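Local coordinates for protein V-type ATP synthase alpha chain (Nanoarchaeum equitans Kin4-M, PDB 5BN3) that serves as the A subunit of an archaeal V-type ATP synthase, a P-loop protein that holds ADP and assembles with a second kind of chain, at residues I7-L11 / E331-L336; P10-G16 / D41-V47; T202-V206 / D498-P502; Y196-I201 / F429-F434. All blocks are in the same frame, centred on the assembly; numbering follows the deposited sequence.

Overall arrangement
Contacts 1 and 2 form one cluster and contacts 3 and 4 another, on opposite sides of the chain's centre. Contact 1 ties the six-stranded N-terminal beta barrel to helix 322-335 of the nucleotide-binding domain; contact 2 pairs neighbouring antiparallel strands, 11-15 and 42-47, within that barrel. Their centres lie 10 Å apart, they share Pro-10 and Leu-11, and Leu-336 CD2 meets Tyr-44 CD2 at 3.6 Å. Contacts 3 and 4, with centres 16 Å apart, use the consecutive segments 202-206 and 196-201 to hold C-terminal elements. Contact 3 lies close to the bound ADP, about 8 Å from the side chain of Asp-498, and ADP-pocket residue Gln-491 bonds to 202-206. Contacts 1 and 3 have centres 43 Å apart.

Contact 1: I7-L11 / E331-L336; sequences INGPL and EISSRL
A type II' beta turn, Asn-8 to Leu-11, fits against the C-terminal end of helix 322-335, joining the N-terminal beta barrel to the nucleotide-binding domain. Gly-9 (phi/psi 59/-131) and Pro-10 (-76/-3) occupy the turn corners. Leu-11 N to Asn-8 O (3.0 Å) closes the turn; the reciprocal Asn-8 N to Leu-11 O (2.8 Å) makes it the two-residue loop of a beta hairpin between strands 3-8 and 11-15. In register, Leu-11 CA lies 6.6 Å from Arg-335 CA.

Polar contacts centre on Arg-335 (chi1 to chi3 m, m, t). Its NH1 donates to Asn-8 OD1 at 2.7 Å, Asn-8 being t at chi1, while Gly-9 N lies over one guanidinium face. Within the helix, Arg-335 NH2 forms a salt bridge to Glu-331 OE2 (2.6 Å).

Apolar contacts flank this network: Pro-10 CG to Ile-332 CD1, 3.8 Å, and Leu-11 CD2 to Leu-336 CD2, 3.9 Å. A carboxylate one helical turn back thus orients and partly neutralises an arginine that joins the domains through a neutral amide oxygen.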
loop_
_atom_site.group_PDB
_atom_site.type_symbol
_atom_site.label_atom_id
_atom_site.label_comp_id
_atom_site.label_asym_id
_atom_site.label_seq_id
_atom_site.Cartn_x
_atom_site.Cartn_y
_atom_site.Cartn_z
ATOM N N ILE A 7 7.908 7.796 33.188
ATOM C CA ILE A 7 9.018 7.247 32.418
ATOM C C ILE A 7 8.469 6.409 31.264
ATOM O O ILE A 7 7.758 5.427 31.479
ATOM C CB ILE A 7 9.941 6.378 33.289
ATOM C CG1 ILE A 7 10.418 7.170 34.507
ATOM C CG2 ILE A 7 11.139 5.898 32.486
ATOM C CD1 ILE A 7 10.417 6.373 35.786
ATOM N N ASN A 8 8.797 6.811 30.039
ATOM C CA ASN A 8 8.310 6.135 28.841
ATOM C C ASN A 8 9.456 5.977 27.856
ATOM O O ASN A 8 9.716 6.869 27.046
ATOM C CB ASN A 8 7.171 6.943 28.212
ATOM C CG ASN A 8 6.528 6.239 27.029
ATOM O OD1 ASN A 8 6.807 5.071 26.752
ATOM N ND2 ASN A 8 5.652 6.950 26.330
ATOM N N GLY A 9 10.147 4.843 27.932
ATOM C CA GLY A 9 11.342 4.634 27.138
ATOM C C GLY A 9 12.389 5.684 27.450
ATOM O O GLY A 9 12.675 5.951 28.617
ATOM N N PRO A 10 12.952 6.300 26.401
ATOM C CA PRO A 10 13.986 7.329 26.528
ATOM C C PRO A 10 13.402 8.670 26.956
ATOM O O PRO A 10 14.160 9.623 27.145
ATOM C CB PRO A 10 14.531 7.439 25.104
ATOM C CG PRO A 10 13.353 7.111 24.247
ATOM C CD PRO A 10 12.602 6.043 24.992
ATOM N N LEU A 11 12.080 8.748 27.092
ATOM C CA LEU A 11 11.428 9.991 27.496
ATOM C C LEU A 11 11.059 10.002 28.980
ATOM O O LEU A 11 10.368 9.105 29.465
ATOM C CB LEU A 11 10.170 10.245 26.657
ATOM C CG LEU A 11 9.402 11.529 26.991
ATOM C CD1 LEU A 11 10.175 12.750 26.525
ATOM C CD2 LEU A 11 7.999 11.522 26.396
ATOM N N GLU A 331 11.317 7.649 17.377
ATOM C CA GLU A 331 11.020 7.082 18.691
ATOM C C GLU A 331 10.670 8.152 19.726
ATOM O O GLU A 331 9.698 8.008 20.465
ATOM C CB GLU A 331 12.181 6.206 19.180
ATOM C CG GLU A 331 12.158 5.886 20.674
ATOM C CD GLU A 331 11.124 4.835 21.069
ATOM O OE1 GLU A 331 10.102 4.674 20.365
ATOM O OE2 GLU A 331 11.338 4.166 22.102
ATOM N N ILE A 332 11.458 9.224 19.768
ATOM C CA ILE A 332 11.188 10.342 20.670
ATOM C C ILE A 332 9.830 10.959 20.354
ATOM O O ILE A 332 9.021 11.208 21.250
ATOM C CB ILE A 332 12.259 11.449 20.546
ATOM C CG1 ILE A 332 13.661 10.905 20.848
ATOM C CG2 ILE A 332 11.921 12.621 21.455
ATOM C CD1 ILE A 332 13.823 10.329 22.239
ATOM N N SER A 333 9.594 11.203 19.068
ATOM C CA SER A 333 8.332 11.762 18.596
ATOM C C SER A 333 7.147 10.886 19.000
ATOM O O SER A 333 6.094 11.391 19.392
ATOM C CB SER A 333 8.378 11.925 17.075
ATOM O OG SER A 333 7.277 12.678 16.604
ATOM N N SER A 334 7.332 9.572 18.913
ATOM C CA SER A 334 6.292 8.613 19.276
ATOM C C SER A 334 5.936 8.665 20.762
ATOM O O SER A 334 4.758 8.635 21.126
ATOM C CB SER A 334 6.731 7.199 18.892
ATOM O OG SER A 334 5.826 6.231 19.388
ATOM N N ARG A 335 6.956 8.737 21.614
ATOM C CA ARG A 335 6.751 8.807 23.060
ATOM C C ARG A 335 6.085 10.122 23.451
ATOM O O ARG A 335 5.289 10.170 24.388
ATOM C CB ARG A 335 8.082 8.668 23.804
ATOM C CG ARG A 335 8.922 7.457 23.417
ATOM C CD ARG A 335 8.321 6.145 23.887
ATOM N NE ARG A 335 9.206 5.019 23.590
ATOM C CZ ARG A 335 9.099 3.812 24.137
ATOM N NH1 ARG A 335 8.147 3.566 25.024
ATOM N NH2 ARG A 335 9.951 2.854 23.804
ATOM N N LEU A 336 6.416 11.188 22.728
ATOM C CA LEU A 336 5.834 12.503 22.978
ATOM C C LEU A 336 4.377 12.558 22.538
ATOM O O LEU A 336 3.665 13.514 22.840
ATOM C CB LEU A 336 6.631 13.591 22.254
ATOM C CG LEU A 336 7.965 13.997 22.878
ATOM C CD1 LEU A 336 8.754 14.879 21.933
ATOM C CD2 LEU A 336 7.723 14.718 24.187
#

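Contact 2: P10-G16 / D41-V47; sequences PLVIAKG and DKAYIQV
Strands 11-15 and 42-47 are antiparallel neighbours in the six-stranded N-terminal beta barrel of the ATP synthase alpha/beta family. Their axes approach to 4.6 Å, with N-to-C directions 157° apart. The register runs from Leu-11/Gln-46 to Lys-15/Lys-42. Val-12/Ile-45 and Ala-14/Ala-43 are hydrogen-bonded pairs: Val-12 N to Ile-45 O and Ile-45 N to Val-12 O are both 2.8 Å, Ala-14 N to Ala-43 O is 3.0 Å and Ala-43 N to Ala-14 O 2.7 Å. Val-47 N to Pro-10 O (2.8 Å) and Gly-16 N to Asp-41 O (2.9 Å) extend the pairing at the ends.

On the face of Val-12 and Ala-14, large and small side chains interlock. Ile-45 (chi1 m, chi2 t) extends CD1 into the space beside Ala-14 CB, 3.9 Å away, and Val-12 CG2 meets Val-47 CG2 at 3.6 Å. On the face of Leu-11, Ile-13 and Tyr-44, the Tyr-44 ring (chi1 m) has Leu-11 CD2 at its edge, and Leu-11 CD1 is 4.2 Å from Tyr-44 CB; the tyrosine hydroxyl bonds to Glu-39. Leu-336, from segment 331-336, also packs on Leu-11 and Tyr-44. Ile-13 (m, t) completes the fit by bringing CD1 to 3.6 Å from Tyr-44 CE2.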
loop_
_atom_site.group_PDB
_atom_site.type_symbol
_atom_site.label_atom_id
_atom_site.label_comp_id
_atom_site.label_asym_id
_atom_site.label_seq_id
_atom_site.Cartn_x
_atom_site.Cartn_y
_atom_site.Cartn_z
ATOM N N PRO A 10 12.952 6.300 26.401
ATOM C CA PRO A 10 13.986 7.329 26.528
ATOM C C PRO A 10 13.402 8.670 26.956
ATOM O O PRO A 10 14.160 9.623 27.145
ATOM C CB PRO A 10 14.531 7.439 25.104
ATOM C CG PRO A 10 13.353 7.111 24.247
ATOM C CD PRO A 10 12.602 6.043 24.992
ATOM N N LEU A 11 12.080 8.748 27.092
ATOM C CA LEU A 11 11.428 9.991 27.496
ATOM C C LEU A 11 11.059 10.002 28.980
ATOM O O LEU A 11 10.368 9.105 29.465
ATOM C CB LEU A 11 10.170 10.245 26.657
ATOM C CG LEU A 11 9.402 11.529 26.991
ATOM C CD1 LEU A 11 10.175 12.750 26.525
ATOM C CD2 LEU A 11 7.999 11.522 26.396
ATOM N N VAL A 12 11.525 11.026 29.690
ATOM C CA VAL A 12 11.146 11.236 31.083
ATOM C C VAL A 12 10.367 12.543 31.218
ATOM O O VAL A 12 10.769 13.571 30.670
ATOM C CB VAL A 12 12.382 11.259 32.006
ATOM C CG1 VAL A 12 12.054 11.903 33.349
ATOM C CG2 VAL A 12 12.908 9.854 32.209
ATOM N N ILE A 13 9.238 12.494 31.921
ATOM C CA ILE A 13 8.476 13.700 32.224
ATOM C C ILE A 13 8.687 14.064 33.690
ATOM O O ILE A 13 8.545 13.216 34.576
ATOM C CB ILE A 13 6.972 13.520 31.928
ATOM C CG1 ILE A 13 6.766 13.174 30.452
ATOM C CG2 ILE A 13 6.199 14.785 32.274
ATOM C CD1 ILE A 13 5.336 12.823 30.089
ATOM N N ALA A 14 9.040 15.321 33.939
ATOM C CA ALA A 14 9.309 15.782 35.296
ATOM C C ALA A 14 8.534 17.048 35.632
ATOM O O ALA A 14 8.333 17.908 34.774
ATOM C CB ALA A 14 10.800 16.013 35.491
ATOM N N LYS A 15 8.101 17.157 36.885
ATOM C CA LYS A 15 7.534 18.402 37.388
ATOM C C LYS A 15 8.642 19.237 38.017
ATOM O O LYS A 15 9.531 18.700 38.680
ATOM C CB LYS A 15 6.447 18.129 38.432
ATOM C CG LYS A 15 5.030 18.045 37.879
ATOM C CD LYS A 15 4.015 18.294 38.991
ATOM C CE LYS A 15 2.579 18.261 38.481
ATOM N NZ LYS A 15 2.034 16.879 38.382
ATOM N N GLY A 16 8.591 20.549 37.806
ATOM C CA GLY A 16 9.576 21.442 38.386
ATOM C C GLY A 16 9.847 22.677 37.550
ATOM O O GLY A 16 9.016 23.082 36.733
ATOM N N ASP A 41 4.235 23.378 34.205
ATOM C CA ASP A 41 5.156 22.966 35.258
ATOM C C ASP A 41 5.882 21.672 34.905
ATOM O O ASP A 41 6.726 21.192 35.667
ATOM C CB ASP A 41 4.398 22.793 36.574
ATOM C CG ASP A 41 3.119 21.995 36.407
ATOM O OD1 ASP A 41 2.519 22.047 35.312
ATOM O OD2 ASP A 41 2.710 21.317 37.371
ATOM N N LYS A 42 5.551 21.113 33.745
ATOM C CA LYS A 42 6.139 19.854 33.302
ATOM C C LYS A 42 7.289 20.077 32.327
ATOM O O LYS A 42 7.285 21.039 31.555
ATOM C CB LYS A 42 5.076 18.985 32.629
ATOM C CG LYS A 42 3.800 18.814 33.430
ATOM C CD LYS A 42 2.725 18.160 32.577
ATOM C CE LYS A 42 2.226 16.868 33.198
ATOM N NZ LYS A 42 1.346 17.102 34.373
ATOM N N ALA A 43 8.266 19.177 32.360
ATOM C CA ALA A 43 9.354 19.193 31.386
ATOM C C ALA A 43 9.469 17.845 30.691
ATOM O O ALA A 43 9.400 16.795 31.335
ATOM C CB ALA A 43 10.663 19.547 32.049
ATOM N N TYR A 44 9.651 17.880 29.376
ATOM C CA TYR A 44 9.849 16.662 28.603
ATOM C C TYR A 44 11.335 16.482 28.331
ATOM O O TYR A 44 11.976 17.332 27.707
ATOM C CB TYR A 44 9.025 16.704 27.313
ATOM C CG TYR A 44 7.535 16.702 27.580
ATOM C CD1 TYR A 44 6.866 17.873 27.909
ATOM C CD2 TYR A 44 6.801 15.525 27.524
ATOM C CE1 TYR A 44 5.506 17.875 28.164
ATOM C CE2 TYR A 44 5.440 15.517 27.777
ATOM C CZ TYR A 44 4.799 16.695 28.097
ATOM O OH TYR A 44 3.446 16.689 28.350
ATOM N N ILE A 45 11.877 15.374 28.820
ATOM C CA ILE A 45 13.314 15.157 28.832
ATOM C C ILE A 45 13.690 13.894 28.069
ATOM O O ILE A 45 13.165 12.814 28.354
ATOM C CB ILE A 45 13.814 15.017 30.286
ATOM C CG1 ILE A 45 13.517 16.298 31.072
ATOM C CG2 ILE A 45 15.295 14.699 30.321
ATOM C CD1 ILE A 45 13.392 16.084 32.564
ATOM N N GLN A 46 14.592 14.019 27.100
ATOM C CA GLN A 46 15.153 12.826 26.473
ATOM C C GLN A 46 16.437 12.422 27.194
ATOM O O GLN A 46 17.354 13.231 27.378
ATOM C CB GLN A 46 15.343 12.991 24.956
ATOM C CG GLN A 46 16.418 13.968 24.503
ATOM C CD GLN A 46 16.452 14.107 22.991
ATOM O OE1 GLN A 46 15.411 14.082 22.333
ATOM N NE2 GLN A 46 17.649 14.250 22.433
ATOM N N VAL A 47 16.472 11.169 27.634
ATOM C CA VAL A 47 17.562 10.661 28.454
ATOM C C VAL A 47 18.572 9.916 27.591
ATOM O O VAL A 47 18.196 9.067 26.779
ATOM C CB VAL A 47 17.021 9.734 29.558
ATOM C CG1 VAL A 47 18.145 9.256 30.459
ATOM C CG2 VAL A 47 15.974 10.465 30.375
#

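Contact 3: T202-V206 / D498-P502; sequences TGTRV and DSYSP
Thr-202 lies near the end of the loop that leads into helix 205-210. With chi1 p, its OG1 accepts from Thr-204 N at 3.0 Å, an ST turn that bends the backbone around Gly-203. Gly-203 (phi/psi 96/-4) makes the closest backbone approach, its CA lying 4.8 Å from Ser-501 CA. Its O accepts from Ser-501 N at 3.0 Å, and its CA rests 3.9 Å from Tyr-500 CE1; a CB here would clash with that ring. Thr-204 is the N-cap residue but makes no side-chain capping bond. Through water 1, its OG1 (3.2 Å from the water) is linked to Ser-499 O, to which the water donates at 2.7 Å.

Arg-205, in the first helical turn, reaches across with chi1 to chi3 m, t, m. NH2 forms a salt bridge to Asp-498 OD1 (3.0 Å), also bonded by NH1 at 3.2 Å, while a weak bond joins NH1 to Ser-501 OG (3.1 Å). Both acceptors lie near the guanidinium plane. Ser-501 OG also bonds to Thr-506 OG1. Arg-205 NE also donates to Phe-488 O, and Asp-498 OD2 pairs with Arg-545, so each charge has further partners.

The contact thus joins the nucleotide-binding domain to the C-terminal domain. Gln-491, a residue of the ADP pocket, bonds Gly-203 and Arg-205, while 498-502 lies in the loop between helices 472-489 and 503-523 and ends at Pro-502, N-cap of the second, which packs against Arg-205.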
loop_
_atom_site.group_PDB
_atom_site.type_symbol
_atom_site.label_atom_id
_atom_site.label_comp_id
_atom_site.label_asym_id
_atom_site.label_seq_id
_atom_site.Cartn_x
_atom_site.Cartn_y
_atom_site.Cartn_z
ATOM N N THR A 202 39.109 11.026 -2.969
ATOM C CA THR A 202 38.843 9.968 -1.998
ATOM C C THR A 202 39.866 8.841 -2.041
ATOM O O THR A 202 40.129 8.191 -1.029
ATOM C CB THR A 202 37.440 9.359 -2.204
ATOM O OG1 THR A 202 37.377 8.706 -3.479
ATOM C CG2 THR A 202 36.380 10.440 -2.145
ATOM N N GLY A 203 40.433 8.600 -3.218
ATOM C CA GLY A 203 41.312 7.460 -3.403
ATOM C C GLY A 203 40.540 6.289 -3.976
ATOM O O GLY A 203 41.109 5.233 -4.260
ATOM N N THR A 204 39.231 6.480 -4.130
ATOM C CA THR A 204 38.372 5.500 -4.787
ATOM C C THR A 204 38.004 6.030 -6.172
ATOM O O THR A 204 37.444 7.121 -6.296
ATOM C CB THR A 204 37.095 5.232 -3.966
ATOM O OG1 THR A 204 37.452 4.660 -2.700
ATOM C CG2 THR A 204 36.176 4.269 -4.705
ATOM N N ARG A 205 38.322 5.251 -7.205
ATOM C CA ARG A 205 38.209 5.697 -8.597
ATOM C C ARG A 205 36.819 6.190 -9.012
ATOM O O ARG A 205 36.689 7.273 -9.587
ATOM C CB ARG A 205 38.681 4.588 -9.551
ATOM C CG ARG A 205 40.178 4.293 -9.461
ATOM C CD ARG A 205 40.621 3.263 -10.494
ATOM N NE ARG A 205 40.198 1.910 -10.144
ATOM C CZ ARG A 205 40.898 1.087 -9.370
ATOM N NH1 ARG A 205 42.055 1.480 -8.859
ATOM N NH2 ARG A 205 40.440 -0.126 -9.102
ATOM N N VAL A 206 35.787 5.401 -8.728
ATOM C CA VAL A 206 34.431 5.769 -9.130
ATOM C C VAL A 206 33.991 7.080 -8.474
ATOM O O VAL A 206 33.269 7.876 -9.075
ATOM C CB VAL A 206 33.418 4.622 -8.856
ATOM C CG1 VAL A 206 33.353 4.288 -7.366
ATOM C CG2 VAL A 206 32.041 4.972 -9.396
ATOM N N ASP A 498 45.255 -2.514 -4.490
ATOM C CA ASP A 498 44.089 -1.870 -5.097
ATOM C C ASP A 498 43.289 -0.991 -4.133
ATOM O O ASP A 498 42.519 -0.137 -4.570
ATOM C CB ASP A 498 43.177 -2.920 -5.739
ATOM C CG ASP A 498 42.224 -2.323 -6.757
ATOM O OD1 ASP A 498 42.518 -1.236 -7.298
ATOM O OD2 ASP A 498 41.179 -2.949 -7.032
ATOM N N SER A 499 43.479 -1.196 -2.832
ATOM C CA SER A 499 42.733 -0.453 -1.811
ATOM C C SER A 499 42.789 1.060 -2.013
ATOM O O SER A 499 41.757 1.735 -1.998
ATOM C CB SER A 499 43.241 -0.817 -0.414
ATOM O OG SER A 499 42.532 -0.101 0.580
ATOM N N TYR A 500 43.995 1.581 -2.218
ATOM C CA TYR A 500 44.182 2.995 -2.514
ATOM C C TYR A 500 44.511 3.202 -3.988
ATOM O O TYR A 500 45.344 2.491 -4.555
ATOM C CB TYR A 500 45.296 3.578 -1.640
ATOM C CG TYR A 500 45.687 4.999 -1.987
ATOM C CD1 TYR A 500 44.738 6.010 -2.032
ATOM C CD2 TYR A 500 47.008 5.330 -2.249
ATOM C CE1 TYR A 500 45.091 7.311 -2.339
ATOM C CE2 TYR A 500 47.373 6.630 -2.557
ATOM C CZ TYR A 500 46.408 7.614 -2.600
ATOM O OH TYR A 500 46.756 8.907 -2.905
ATOM N N SER A 501 43.848 4.172 -4.608
ATOM C CA SER A 501 44.099 4.492 -6.008
ATOM C C SER A 501 44.442 5.968 -6.166
ATOM O O SER A 501 43.549 6.817 -6.222
ATOM C CB SER A 501 42.889 4.134 -6.875
ATOM O OG SER A 501 43.193 4.267 -8.253
ATOM N N PRO A 502 45.744 6.282 -6.237
ATOM C CA PRO A 502 46.162 7.671 -6.450
ATOM C C PRO A 502 45.783 8.118 -7.858
ATOM O O PRO A 502 45.545 7.265 -8.716
ATOM C CB PRO A 502 47.685 7.604 -6.300
ATOM C CG PRO A 502 48.036 6.200 -6.676
ATOM C CD PRO A 502 46.888 5.354 -6.193
HETATM O O HOH W 1 39.060 1.968 -2.192
HETATM O O HOH W 2 44.069 1.074 -6.589
#

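Contact 4: Y196-I201 / F429-F434; sequences YNYPFI and FVKKYF
This is an aromatic and apolar contact between the extended loop linking strand 192-193 to helix 205-210 and helix 427-437, which enters the C-terminal part of the subunit. The CA atoms of Tyr-196 and Phe-429 are 6.0 Å apart and those of Pro-199 and Val-430 5.1 Å. The helix is kinked: the N atoms of Lys-432 and Tyr-433 have no bond to the preceding turn.

Two T-shaped aromatic pairs support this assignment. Tyr-196 (chi1 m) directs its ring edge at the face of Phe-429 (chi1 m), with centroids 5.3 Å apart, planes at 70° and CD2 to CD2 at 3.6 Å. Tyr-433 (chi1 t) presents its edge to the face of Tyr-198 (chi1 -158°), with centroids 4.7 Å apart and planes at 65°.

Pro-199 lies between Val-430 and Tyr-433. Its CG sits over the Tyr-433 face in a CH-pi contact, 3.9 Å from the centroid and 28° off the normal; its CB is 3.8 Å from Val-430 CB and 4.1 Å from Phe-434 CE2. Ile-201 CD1 adds a looser contact to Phe-434 CZ at 4.3 Å. Leu-503 of helix 503-523 also touches Ile-201 and Tyr-433.

What holds the segments together is therefore largely aromatic and apolar contact: two edge-to-face pairs, one proline CH-pi contact and the apolar fit around Pro-199.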
loop_
_atom_site.group_PDB
_atom_site.type_symbol
_atom_site.label_atom_id
_atom_site.label_comp_id
_atom_site.label_asym_id
_atom_site.label_seq_id
_atom_site.Cartn_x
_atom_site.Cartn_y
_atom_site.Cartn_z
ATOM N N TYR A 196 33.100 26.640 -4.312
ATOM C CA TYR A 196 33.870 25.418 -4.479
ATOM C C TYR A 196 35.089 25.733 -5.332
ATOM O O TYR A 196 35.090 26.698 -6.099
ATOM C CB TYR A 196 33.017 24.322 -5.108
ATOM C CG TYR A 196 31.930 23.830 -4.187
ATOM C CD1 TYR A 196 32.192 23.595 -2.844
ATOM C CD2 TYR A 196 30.641 23.616 -4.651
ATOM C CE1 TYR A 196 31.204 23.148 -1.993
ATOM C CE2 TYR A 196 29.646 23.169 -3.804
ATOM C CZ TYR A 196 29.935 22.938 -2.475
ATOM O OH TYR A 196 28.954 22.494 -1.622
ATOM N N ASN A 197 36.121 24.916 -5.198
ATOM C CA ASN A 197 37.448 25.298 -5.639
ATOM C C ASN A 197 38.206 24.102 -6.181
ATOM O O ASN A 197 38.909 24.183 -7.190
ATOM C CB ASN A 197 38.189 25.859 -4.424
ATOM C CG ASN A 197 39.569 26.368 -4.756
ATOM O OD1 ASN A 197 39.857 26.719 -5.900
ATOM N ND2 ASN A 197 40.432 26.424 -3.750
ATOM N N TYR A 198 38.026 22.978 -5.501
ATOM C CA TYR A 198 38.942 21.861 -5.604
ATOM C C TYR A 198 38.184 20.571 -5.325
ATOM O O TYR A 198 37.352 20.521 -4.418
ATOM C CB TYR A 198 40.027 22.061 -4.551
ATOM C CG TYR A 198 41.325 21.347 -4.808
ATOM C CD1 TYR A 198 42.329 21.945 -5.557
ATOM C CD2 TYR A 198 41.563 20.091 -4.275
ATOM C CE1 TYR A 198 43.528 21.301 -5.781
ATOM C CE2 TYR A 198 42.756 19.439 -4.493
ATOM C CZ TYR A 198 43.735 20.048 -5.246
ATOM O OH TYR A 198 44.926 19.396 -5.463
ATOM N N PRO A 199 38.467 19.518 -6.105
ATOM C CA PRO A 199 37.741 18.257 -5.923
ATOM C C PRO A 199 38.091 17.573 -4.605
ATOM O O PRO A 199 39.197 17.752 -4.094
ATOM C CB PRO A 199 38.225 17.402 -7.100
ATOM C CG PRO A 199 39.563 17.967 -7.453
ATOM C CD PRO A 199 39.454 19.443 -7.197
ATOM N N PHE A 200 37.144 16.814 -4.064
ATOM C CA PHE A 200 37.390 15.984 -2.896
ATOM C C PHE A 200 37.921 14.636 -3.380
ATOM O O PHE A 200 37.157 13.802 -3.871
ATOM C CB PHE A 200 36.093 15.806 -2.101
ATOM C CG PHE A 200 36.228 14.919 -0.894
ATOM C CD1 PHE A 200 37.044 15.284 0.166
ATOM C CD2 PHE A 200 35.512 13.732 -0.807
ATOM C CE1 PHE A 200 37.159 14.475 1.283
ATOM C CE2 PHE A 200 35.622 12.918 0.308
ATOM C CZ PHE A 200 36.446 13.289 1.355
ATOM N N ILE A 201 39.232 14.435 -3.265
ATOM C CA ILE A 201 39.861 13.203 -3.738
ATOM C C ILE A 201 39.808 12.116 -2.665
ATOM O O ILE A 201 40.401 12.260 -1.596
ATOM C CB ILE A 201 41.322 13.436 -4.170
ATOM C CG1 ILE A 201 41.404 14.573 -5.196
ATOM C CG2 ILE A 201 41.920 12.155 -4.734
ATOM C CD1 ILE A 201 40.656 14.297 -6.486
ATOM N N PHE A 429 32.367 22.413 -10.855
ATOM C CA PHE A 429 33.307 23.099 -9.973
ATOM C C PHE A 429 34.666 22.402 -9.891
ATOM O O PHE A 429 35.641 22.990 -9.420
ATOM C CB PHE A 429 32.720 23.238 -8.564
ATOM C CG PHE A 429 31.396 23.951 -8.517
ATOM C CD1 PHE A 429 31.319 25.319 -8.741
ATOM C CD2 PHE A 429 30.232 23.259 -8.221
ATOM C CE1 PHE A 429 30.102 25.977 -8.688
ATOM C CE2 PHE A 429 29.012 23.913 -8.166
ATOM C CZ PHE A 429 28.947 25.273 -8.400
ATOM N N VAL A 430 34.728 21.153 -10.346
ATOM C CA VAL A 430 35.949 20.360 -10.215
ATOM C C VAL A 430 36.570 19.986 -11.560
ATOM O O VAL A 430 37.721 19.547 -11.615
ATOM C CB VAL A 430 35.710 19.074 -9.386
ATOM C CG1 VAL A 430 35.008 19.408 -8.084
ATOM C CG2 VAL A 430 34.888 18.070 -10.180
ATOM N N LYS A 431 35.811 20.160 -12.639
ATOM C CA LYS A 431 36.305 19.829 -13.973
ATOM C C LYS A 431 37.493 20.706 -14.353
ATOM O O LYS A 431 38.354 20.291 -15.133
ATOM C CB LYS A 431 35.195 19.948 -15.025
ATOM C CG LYS A 431 34.672 21.360 -15.258
ATOM C CD LYS A 431 33.722 21.395 -16.453
ATOM C CE LYS A 431 33.056 22.757 -16.610
ATOM N NZ LYS A 431 32.042 22.758 -17.706
ATOM N N LYS A 432 37.531 21.913 -13.794
ATOM C CA LYS A 432 38.650 22.830 -13.981
ATOM C C LYS A 432 39.944 22.138 -13.586
ATOM O O LYS A 432 40.897 22.093 -14.361
ATOM C CB LYS A 432 38.476 24.065 -13.099
ATOM C CG LYS A 432 37.039 24.418 -12.756
ATOM C CD LYS A 432 36.996 25.183 -11.439
ATOM C CE LYS A 432 35.613 25.739 -11.148
ATOM N NZ LYS A 432 35.549 26.361 -9.795
ATOM N N TYR A 433 39.955 21.597 -12.370
ATOM C CA TYR A 433 41.124 20.923 -11.815
ATOM C C TYR A 433 41.623 19.799 -12.711
ATOM O O TYR A 433 42.822 19.682 -12.962
ATOM C CB TYR A 433 40.798 20.367 -10.427
ATOM C CG TYR A 433 41.907 19.538 -9.816
ATOM C CD1 TYR A 433 42.901 20.132 -9.056
ATOM C CD2 TYR A 433 41.953 18.160 -9.992
ATOM C CE1 TYR A 433 43.914 19.382 -8.497
ATOM C CE2 TYR A 433 42.964 17.403 -9.436
ATOM C CZ TYR A 433 43.939 18.019 -8.688
ATOM O OH TYR A 433 44.948 17.272 -8.131
ATOM N N PHE A 434 40.700 18.964 -13.178
ATOM C CA PHE A 434 41.062 17.805 -13.983
ATOM C C PHE A 434 41.554 18.201 -15.372
ATOM O O PHE A 434 42.478 17.592 -15.900
ATOM C CB PHE A 434 39.890 16.825 -14.079
ATOM C CG PHE A 434 39.571 16.138 -12.779
ATOM C CD1 PHE A 434 40.412 15.158 -12.274
ATOM C CD2 PHE A 434 38.425 16.464 -12.067
ATOM C CE1 PHE A 434 40.121 14.521 -11.078
ATOM C CE2 PHE A 434 38.129 15.830 -10.871
ATOM C CZ PHE A 434 38.979 14.858 -10.377
#